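Local atomic coordinates of thioredoxin reductase (Streptococcus pyogenes, PDB entry 5UWY), a protein that probably catalyses the NADPH-dependent reduction of thioredoxin, passing electrons through a bound FAD and a redox-active cysteine pair. Residues I251-S254 and E255-I259; R278-D281 and L282-I285. All blocks are in the same frame, centred on the assembly; numbering follows the deposited sequence.

Contact 1. Residues I251-S254 and E255-I259; sequences ITDS and EGWII
A type I beta turn from Asp-253 to Gly-256, followed by a G1 beta bulge at Gly-256, reverses the chain here, and beyond it Thr-252 and Ile-258 form a single beta bridge. The amide of Gly-256 donates to Asp-253 O (3.0 Å), closing the turn. Next along, Asp-253 N donates to Trp-257 O (2.9 Å), and Ile-259 N to Ile-251 O (2.9 Å). The Asp-253 carboxylate folds back over the turn: with CG set between the backbone N and the carbonyl carbon (chi1 62°), OD1 accepts a hydrogen bond from Trp-257 N, met on its syn side but tilted well out of the carboxylate plane. The other oxygen, OD2, lies at the edge of the indole, 3.5 Å from Trp-257 CD1, with the carboxylate steeply inclined to the ring; it also takes a weak hydrogen bond from Gln-279 NE2. Past the polar turn, Ile-251 and Ile-258 run side by side, CG1 of Ile-251 and CG2 of Ile-258 being 3.7 Å apart. Gly-256 has a positive phi (98°), at which a side chain would press on the carbonyl O of Glu-255. In sequence the loop falls between strands 239-241 and 271-273: Trp-257 packs on Met-239 and Pro-241 of the first, and Ile-258 shares backbone hydrogen bonds with Val-277 and Gln-279, beyond the second.

Contact 2. Residues R278-D281 and L282-I285; sequences RQKD and LRQI. With FAD (flavin-adenine dinucleotide), chain B.
Lys-280 lays the aliphatic part of its side chain against Arg-283, its CG standing over one face of the guanidinium, toward the rim, while its CD comes 3.6 Å from Arg-283 CG. The bend of the lysine at chi2 sets its CD 3.4 Å from Leu-282 O, and the one at chi3 turns the ammonium away from the arginine, to a salt bridge with Asp-291 and a hydrogen bond with Thr-287. In Arg-283 the extended run from CG to NE (chi2 171°) gives the guanidinium the length to reach back along the chain to Arg-278. There NH2 donates to Arg-278 O, which sits at the guanidinium edge; the bond is bent, and the modelled separation of 2.5 Å is very short and its exact value doubtful at this resolution. NE is held by Asp-276 O, and the guanidinium also makes a cation-pi contact with Trp-257. Farther along, the chain meets the cofactor. Ile-285 N points nearly straight at FAD O2 (3.3 Å, N-H...O angle 169°), Ile-285 also lays its side chain by the pyrimidine end of the flavin, and the ribityl hydroxyl O2' of FAD makes a weak bond to Arg-283 O. Gln-284 is the N-cap residue of helix 285-304, so the amide given to the flavin belongs to the first turn of that helix. A helix N-terminus directed at O2 would be expected to stabilise negative charge on the N1-C2=O2 side of a reduced flavin, as in related flavoenzymes.

Overall arrangement
The two contacts follow one another along the chain, on either side of strand 271-273, with centres about 13 Å apart, and their loops are joined by backbone and side-chain contacts. Contact 1 is partly buried and combines a backbone-bonded turn with an isoleucine pair. Contact 2 depends on long charged side chains and carbonyl oxygens; the residues that touch across it are partly or fully exposed, although its centre is closer to the middle of the chain and its last two residues are buried at the cofactor. Contact 2 carries three residues of the FAD pocket and also reaches the second subunit, where Leu-282 packs on Gln-297 of that chain, whereas contact 1 touches no other protein chain of the assembly.

Contact 1. Residues I251-S254 and E255-I259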
loop_
_atom_site.group_PDB
_atom_site.type_symbol
_atom_site.label_atom_id
_atom_site.label_comp_id
_atom_site.label_asym_id
_atom_site.label_seq_id
_atom_site.Cartn_x
_atom_site.Cartn_y
_atom_site.Cartn_z
ATOM N N ILE A 251 -15.726 -13.864 11.806
ATOM C CA ILE A 251 -14.557 -13.482 11.028
ATOM C C ILE A 251 -13.587 -12.637 11.834
ATOM O O ILE A 251 -12.517 -12.272 11.325
ATOM C CB ILE A 251 -14.979 -12.745 9.743
ATOM C CG1 ILE A 251 -15.371 -11.302 10.055
ATOM C CG2 ILE A 251 -16.160 -13.452 9.112
ATOM C CD1 ILE A 251 -15.971 -10.567 8.871
ATOM N N THR A 252 -13.923 -12.325 13.079
ATOM C CA THR A 252 -13.104 -11.499 13.948
ATOM C C THR A 252 -12.302 -12.370 14.909
ATOM O O THR A 252 -12.563 -13.563 15.078
ATOM C CB THR A 252 -13.980 -10.517 14.731
ATOM O OG1 THR A 252 -15.062 -11.230 15.346
ATOM C CG2 THR A 252 -14.552 -9.461 13.801
ATOM N N ASP A 253 -11.311 -11.752 15.545
ATOM C CA ASP A 253 -10.543 -12.409 16.590
ATOM C C ASP A 253 -11.159 -12.068 17.947
ATOM O O ASP A 253 -12.242 -11.481 18.032
ATOM C CB ASP A 253 -9.066 -12.019 16.496
ATOM C CG ASP A 253 -8.831 -10.529 16.693
ATOM O OD1 ASP A 253 -9.814 -9.768 16.798
ATOM O OD2 ASP A 253 -7.651 -10.120 16.745
ATOM N N SER A 254 -10.470 -12.438 19.030
ATOM C CA SER A 254 -11.002 -12.183 20.365
ATOM C C SER A 254 -11.162 -10.688 20.620
ATOM O O SER A 254 -12.133 -10.260 21.257
ATOM C CB SER A 254 -10.096 -12.817 21.419
ATOM O OG SER A 254 -8.729 -12.629 21.094
ATOM N N GLU A 255 -10.227 -9.877 20.124
ATOM C CA GLU A 255 -10.313 -8.431 20.283
ATOM C C GLU A 255 -11.182 -7.763 19.226
ATOM O O GLU A 255 -11.391 -6.546 19.298
ATOM C CB GLU A 255 -8.913 -7.810 20.267
ATOM C CG GLU A 255 -7.818 -8.725 20.800
ATOM C CD GLU A 255 -6.660 -7.953 21.399
ATOM O OE1 GLU A 255 -6.017 -7.170 20.667
ATOM O OE2 GLU A 255 -6.404 -8.126 22.609
ATOM N N GLY A 256 -11.681 -8.513 18.248
ATOM C CA GLY A 256 -12.647 -7.993 17.305
ATOM C C GLY A 256 -12.109 -7.530 15.970
ATOM O O GLY A 256 -12.870 -6.950 15.189
ATOM N N TRP A 257 -10.832 -7.759 15.681
ATOM C CA TRP A 257 -10.265 -7.406 14.387
ATOM C C TRP A 257 -10.512 -8.533 13.394
ATOM O O TRP A 257 -10.440 -9.714 13.745
ATOM C CB TRP A 257 -8.766 -7.122 14.509
ATOM C CG TRP A 257 -8.417 -6.254 15.681
ATOM C CD1 TRP A 257 -8.180 -6.661 16.961
ATOM C CD2 TRP A 257 -8.282 -4.829 15.683
ATOM N NE1 TRP A 257 -7.899 -5.580 17.758
ATOM C CE2 TRP A 257 -7.956 -4.443 16.998
ATOM C CE3 TRP A 257 -8.403 -3.843 14.700
ATOM C CZ2 TRP A 257 -7.749 -3.116 17.353
ATOM C CZ3 TRP A 257 -8.196 -2.526 15.058
ATOM C CH2 TRP A 257 -7.877 -2.177 16.371
ATOM N N ILE A 258 -10.807 -8.162 12.152
ATOM C CA ILE A 258 -11.143 -9.143 11.125
ATOM C C ILE A 258 -9.882 -9.872 10.686
ATOM O O ILE A 258 -8.823 -9.261 10.490
ATOM C CB ILE A 258 -11.842 -8.464 9.935
ATOM C CG1 ILE A 258 -12.981 -7.574 10.430
ATOM C CG2 ILE A 258 -12.376 -9.510 8.970
ATOM C CD1 ILE A 258 -13.804 -6.969 9.326
ATOM N N ILE A 259 -9.995 -11.190 10.531
ATOM C CA ILE A 259 -8.886 -12.027 10.093
ATOM C C ILE A 259 -8.959 -12.193 8.581
ATOM O O ILE A 259 -9.992 -12.605 8.041
ATOM C CB ILE A 259 -8.922 -13.396 10.793
ATOM C CG1 ILE A 259 -8.552 -13.259 12.269
ATOM C CG2 ILE A 259 -7.990 -14.373 10.093
ATOM C CD1 ILE A 259 -9.455 -14.045 13.190
#

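Contact 2. Residues R278-D281 and L282-I285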
loop_
_atom_site.group_PDB
_atom_site.type_symbol
_atom_site.label_atom_id
_atom_site.label_comp_id
_atom_site.label_asym_id
_atom_site.label_seq_id
_atom_site.Cartn_x
_atom_site.Cartn_y
_atom_site.Cartn_z
ATOM N N ARG A 278 -8.481 -4.518 10.151
ATOM C CA ARG A 278 -7.812 -5.795 9.985
ATOM C C ARG A 278 -6.910 -6.110 11.172
ATOM O O ARG A 278 -6.494 -5.228 11.926
ATOM C CB ARG A 278 -6.963 -5.767 8.720
ATOM C CG ARG A 278 -7.678 -6.099 7.431
ATOM C CD ARG A 278 -6.864 -7.105 6.651
ATOM N NE ARG A 278 -5.588 -6.532 6.227
ATOM C CZ ARG A 278 -4.439 -7.199 6.206
ATOM N NH1 ARG A 278 -3.324 -6.596 5.818
ATOM N NH2 ARG A 278 -4.408 -8.478 6.559
ATOM N N GLN A 279 -6.605 -7.396 11.320
ATOM C CA GLN A 279 -5.487 -7.838 12.145
ATOM C C GLN A 279 -4.186 -7.506 11.428
ATOM O O GLN A 279 -3.830 -8.168 10.449
ATOM C CB GLN A 279 -5.587 -9.338 12.400
ATOM C CG GLN A 279 -5.774 -9.742 13.841
ATOM C CD GLN A 279 -5.574 -11.233 14.041
ATOM O OE1 GLN A 279 -5.413 -11.986 13.077
ATOM N NE2 GLN A 279 -5.579 -11.668 15.295
ATOM N N LYS A 280 -3.476 -6.485 11.899
ATOM C CA LYS A 280 -2.216 -6.100 11.280
ATOM C C LYS A 280 -1.433 -5.249 12.265
ATOM O O LYS A 280 -1.939 -4.856 13.318
ATOM C CB LYS A 280 -2.439 -5.346 9.966
ATOM C CG LYS A 280 -3.456 -4.225 10.058
ATOM C CD LYS A 280 -3.066 -3.049 9.177
ATOM C CE LYS A 280 -3.432 -3.312 7.722
ATOM N NZ LYS A 280 -3.439 -2.071 6.903
ATOM N N ASP A 281 -0.188 -4.953 11.898
ATOM C CA ASP A 281 0.741 -4.244 12.772
ATOM C C ASP A 281 0.868 -2.763 12.439
ATOM O O ASP A 281 0.742 -1.918 13.327
ATOM C CB ASP A 281 2.110 -4.920 12.712
ATOM C CG ASP A 281 2.085 -6.315 13.292
ATOM O OD1 ASP A 281 1.522 -6.504 14.391
ATOM O OD2 ASP A 281 2.578 -7.239 12.608
ATOM N N LEU A 282 1.116 -2.421 11.181
ATOM C CA LEU A 282 1.325 -1.036 10.782
ATOM C C LEU A 282 0.053 -0.525 10.119
ATOM O O LEU A 282 -0.362 -1.045 9.078
ATOM C CB LEU A 282 2.533 -0.914 9.856
ATOM C CG LEU A 282 2.712 0.480 9.269
ATOM C CD1 LEU A 282 3.386 1.383 10.284
ATOM C CD2 LEU A 282 3.526 0.442 7.991
ATOM N N ARG A 283 -0.571 0.477 10.731
ATOM C CA ARG A 283 -1.850 1.019 10.273
ATOM C C ARG A 283 -1.618 2.436 9.746
ATOM O O ARG A 283 -1.579 3.402 10.511
ATOM C CB ARG A 283 -2.868 0.986 11.409
ATOM C CG ARG A 283 -3.591 -0.346 11.530
ATOM C CD ARG A 283 -4.447 -0.431 12.789
ATOM N NE ARG A 283 -5.136 -1.717 12.893
ATOM C CZ ARG A 283 -4.753 -2.723 13.676
ATOM N NH1 ARG A 283 -3.685 -2.602 14.454
ATOM N NH2 ARG A 283 -5.445 -3.853 13.690
ATOM N N GLN A 284 -1.458 2.544 8.428
ATOM C CA GLN A 284 -1.148 3.809 7.777
ATOM C C GLN A 284 -1.975 3.933 6.508
ATOM O O GLN A 284 -2.566 2.962 6.032
ATOM C CB GLN A 284 0.341 3.922 7.434
ATOM C CG GLN A 284 1.288 3.764 8.601
ATOM C CD GLN A 284 1.185 4.898 9.596
ATOM O OE1 GLN A 284 1.408 6.061 9.255
ATOM N NE2 GLN A 284 0.853 4.567 10.835
ATOM N N ILE A 285 -1.989 5.144 5.940
ATOM C CA ILE A 285 -2.689 5.350 4.674
ATOM C C ILE A 285 -2.042 4.509 3.574
ATOM O O ILE A 285 -2.728 4.028 2.665
ATOM C CB ILE A 285 -2.735 6.855 4.297
ATOM C CG1 ILE A 285 -3.662 7.652 5.216
ATOM C CG2 ILE A 285 -3.229 7.062 2.873
ATOM C CD1 ILE A 285 -3.133 9.033 5.576
HETATM P PA FAD B . -10.787 4.551 8.556
HETATM O O1A FAD B . -10.354 5.662 7.670
HETATM O O2A FAD B . -10.679 4.804 10.063
HETATM O O5B FAD B . -12.259 4.138 8.255
HETATM C C5B FAD B . -13.350 4.650 9.047
HETATM C C4B FAD B . -14.544 4.883 8.163
HETATM O O4B FAD B . -15.517 3.835 8.387
HETATM C C3B FAD B . -15.266 6.213 8.399
HETATM O O3B FAD B . -15.544 6.881 7.171
HETATM C C2B FAD B . -16.538 5.792 9.140
HETATM O O2B FAD B . -17.607 6.694 8.872
HETATM C C1B FAD B . -16.788 4.424 8.511
HETATM N N9A FAD B . -17.653 3.535 9.287
HETATM C C8A FAD B . -17.364 2.893 10.464
HETATM N N7A FAD B . -18.342 2.152 10.930
HETATM C C5A FAD B . -19.344 2.316 9.988
HETATM C C6A FAD B . -20.650 1.790 9.894
HETATM N N6A FAD B . -21.181 0.964 10.796
HETATM N N1A FAD B . -21.394 2.155 8.824
HETATM C C2A FAD B . -20.864 2.982 7.920
HETATM N N3A FAD B . -19.650 3.535 7.904
HETATM C C4A FAD B . -18.939 3.159 8.973
HETATM N N1 FAD B . -2.272 8.292 8.858
HETATM C C2 FAD B . -1.066 8.489 8.246
HETATM O O2 FAD B . -0.753 7.882 7.214
HETATM N N3 FAD B . -0.166 9.393 8.784
HETATM C C4 FAD B . -0.354 10.147 9.923
HETATM O O4 FAD B . 0.523 10.920 10.305
HETATM C C4X FAD B . -1.635 9.927 10.568
HETATM N N5 FAD B . -1.896 10.599 11.655
HETATM C C5X FAD B . -3.116 10.389 12.274
HETATM C C6 FAD B . -3.406 11.102 13.435
HETATM C C7 FAD B . -4.617 10.933 14.096
HETATM C C7M FAD B . -4.893 11.722 15.349
HETATM C C8 FAD B . -5.564 10.029 13.586
HETATM C C8M FAD B . -6.886 9.823 14.278
HETATM C C9 FAD B . -5.278 9.315 12.426
HETATM C C9A FAD B . -4.065 9.487 11.767
HETATM N N10 FAD B . -3.736 8.767 10.597
HETATM C C10 FAD B . -2.529 8.976 9.963
HETATM C "C1'" FAD B . -4.701 7.833 9.990
HETATM C "C2'" FAD B . -4.419 6.364 10.287
HETATM O "O2'" FAD B . -3.488 5.824 9.349
HETATM C "C3'" FAD B . -5.726 5.576 10.186
HETATM O "O3'" FAD B . -5.521 4.318 10.814
HETATM C "C4'" FAD B . -6.264 5.339 8.769
HETATM O "O4'" FAD B . -6.843 6.544 8.267
HETATM C "C5'" FAD B . -7.292 4.226 8.727
HETATM O "O5'" FAD B . -7.769 4.060 7.374
HETATM P P FAD B . -8.926 3.039 7.034
HETATM O O1P FAD B . -8.386 1.611 7.145
HETATM O O2P FAD B . -9.588 3.324 5.735
HETATM O O3P FAD B . -9.959 3.239 8.227
#